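Local structure of tryptophan halogenase superfamily (Brevundimonas sp. BAL3, 6FRL) at residues 247-252 and 292-297. The protein is a flavin-dependent halogenase that prefers bromination over chlorination, probably using reduced flavin to halogenate aromatic substrates. Sequence-based numbering, arbitrary orientation.
Sequences PCDAAY and VFSSAH
Asp249 turns its carboxylate onto the backbone and side chain of Ser295, and each oxygen takes one bond through its syn lone pair. The Ser295 N-H points almost straight at OD1 (N to OD1 2.8 Å, 171° at the hydrogen), while the Ser295 hydroxyl OG donates a hydrogen bond to Asp249 OD2 at 3.0 Å. With chi1 at 71°, CG sits between the backbone N and carbonyl carbon of Asp249, on the side of the turn at 294-297. An alanine at Asp249 would probably leave the Ser295 N-H and hydroxyl without these acceptors and the turn less firmly tied to the residues that lead into strand 250-257. Deeper in, the Phe293 ring takes the methyl of Ala250 over one face, a CH-pi contact with CB 4.2 Å from the ring centroid and displaced toward the rim. The Tyr252 ring crosses that of Phe293 obliquely, CD2 lying 3.7 Å from Phe293 CE1, and helix 300-307 packs against both aromatics. On the other face of the sheet Ala251 lies beside Val292, whose CG1, anti to the backbone N (chi1 172°), meets Cys248 CB at 3.5 Å; Phe324 touches both Ala251 and Val292. The Phe293 carbonyl O accepts Asp249 N at 3.1 Å and, weakly, Ala250 N, while Phe293 N returns a bond to Ala250 O. Asp249 and Ala250 both lie opposite the single residue Phe293: a classic beta bulge at the end of the antiparallel pairing, where strand 250-257 begins and strand 286-293 ends in the mixed sheet of this tryptophan halogenase-family protein.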
loop_
_atom_site.group_PDB
_atom_site.type_symbol
_atom_site.label_atom_id
_atom_site.label_comp_id
_atom_site.label_asym_id
_atom_site.label_seq_id
_atom_site.Cartn_x
_atom_site.Cartn_y
_atom_site.Cartn_z
ATOM N N PRO B 247 -4.264 1.327 29.524
ATOM C CA PRO B 247 -4.335 1.483 30.987
ATOM C C PRO B 247 -3.070 2.071 31.633
ATOM O O PRO B 247 -3.169 2.998 32.450
ATOM C CB PRO B 247 -4.559 0.056 31.485
ATOM C CG PRO B 247 -3.986 -0.831 30.430
ATOM C CD PRO B 247 -4.144 -0.089 29.124
ATOM N N CYS B 248 -1.898 1.555 31.248
ATOM C CA CYS B 248 -0.662 1.864 31.944
ATOM C C CYS B 248 -0.294 3.348 31.808
ATOM O O CYS B 248 -0.492 3.975 30.748
ATOM C CB CYS B 248 0.462 0.949 31.489
ATOM S SG CYS B 248 0.140 -0.788 31.878
ATOM N N ASP B 249 0.195 3.902 32.916
ATOM C CA ASP B 249 0.436 5.342 33.052
ATOM C C ASP B 249 1.764 5.704 33.766
ATOM O O ASP B 249 1.981 6.856 34.094
ATOM C CB ASP B 249 -0.765 5.965 33.777
ATOM C CG ASP B 249 -0.833 5.583 35.254
ATOM O OD1 ASP B 249 -0.422 4.475 35.639
ATOM O OD2 ASP B 249 -1.303 6.411 36.052
ATOM N N ALA B 250 2.658 4.734 33.967
ATOM C CA ALA B 250 3.937 4.989 34.623
ATOM C C ALA B 250 4.940 3.909 34.257
ATOM O O ALA B 250 4.553 2.839 33.748
ATOM C CB ALA B 250 3.753 5.006 36.124
ATOM N N ALA B 251 6.220 4.180 34.522
ATOM C CA ALA B 251 7.250 3.189 34.305
ATOM C C ALA B 251 8.504 3.410 35.156
ATOM O O ALA B 251 8.870 4.550 35.455
ATOM C CB ALA B 251 7.635 3.162 32.834
ATOM N N TYR B 252 9.161 2.304 35.511
ATOM C CA TYR B 252 10.469 2.320 36.134
ATOM C C TYR B 252 11.499 1.684 35.184
ATOM O O TYR B 252 11.234 0.649 34.576
ATOM C CB TYR B 252 10.437 1.529 37.437
ATOM C CG TYR B 252 9.960 2.301 38.656
ATOM C CD1 TYR B 252 10.743 3.290 39.222
ATOM C CD2 TYR B 252 8.752 1.986 39.277
ATOM C CE1 TYR B 252 10.331 3.961 40.349
ATOM C CE2 TYR B 252 8.329 2.649 40.410
ATOM C CZ TYR B 252 9.116 3.644 40.941
ATOM O OH TYR B 252 8.690 4.341 42.068
ATOM N N VAL B 292 6.533 -1.354 33.051
ATOM C CA VAL B 292 5.426 -0.447 32.692
ATOM C C VAL B 292 4.184 -0.908 33.462
ATOM O O VAL B 292 3.909 -2.099 33.476
ATOM C CB VAL B 292 5.130 -0.533 31.171
ATOM C CG1 VAL B 292 3.858 0.254 30.805
ATOM C CG2 VAL B 292 6.350 -0.071 30.377
ATOM N N PHE B 293 3.425 0.002 34.071
ATOM C CA PHE B 293 2.306 -0.428 34.930
ATOM C C PHE B 293 1.249 0.653 35.183
ATOM O O PHE B 293 1.457 1.834 34.878
ATOM C CB PHE B 293 2.863 -0.929 36.265
ATOM C CG PHE B 293 3.543 0.141 37.069
ATOM C CD1 PHE B 293 4.866 0.486 36.818
ATOM C CD2 PHE B 293 2.844 0.829 38.061
ATOM C CE1 PHE B 293 5.478 1.489 37.550
ATOM C CE2 PHE B 293 3.442 1.839 38.798
ATOM C CZ PHE B 293 4.767 2.164 38.549
ATOM N N SER B 294 0.116 0.222 35.755
ATOM C CA SER B 294 -0.995 1.134 36.183
ATOM C C SER B 294 -0.863 1.546 37.658
ATOM O O SER B 294 -1.012 0.714 38.534
ATOM C CB SER B 294 -2.361 0.465 35.969
ATOM O OG SER B 294 -3.433 1.268 36.454
ATOM N N SER B 295 -0.601 2.826 37.933
ATOM C CA SER B 295 -0.453 3.304 39.331
ATOM C C SER B 295 -1.767 3.155 40.121
ATOM O O SER B 295 -1.741 2.908 41.322
ATOM C CB SER B 295 0.119 4.737 39.415
ATOM O OG SER B 295 -0.778 5.707 38.932
ATOM N N ALA B 296 -2.899 3.238 39.429
ATOM C CA ALA B 296 -4.199 2.950 40.033
ATOM C C ALA B 296 -4.386 1.504 40.553
ATOM O O ALA B 296 -5.329 1.254 41.309
ATOM C CB ALA B 296 -5.315 3.341 39.074
ATOM N N HIS B 297 -3.519 0.570 40.151
ATOM C CA HIS B 297 -3.499 -0.806 40.690
ATOM C C HIS B 297 -2.237 -1.136 41.485
ATOM O O HIS B 297 -2.180 -2.173 42.141
ATOM C CB HIS B 297 -3.580 -1.829 39.547
ATOM C CG HIS B 297 -4.825 -1.734 38.724
ATOM N ND1 HIS B 297 -5.066 -0.696 37.849
ATOM C CD2 HIS B 297 -5.868 -2.589 38.599
ATOM C CE1 HIS B 297 -6.233 -0.891 37.254
ATOM N NE2 HIS B 297 -6.742 -2.029 37.696
#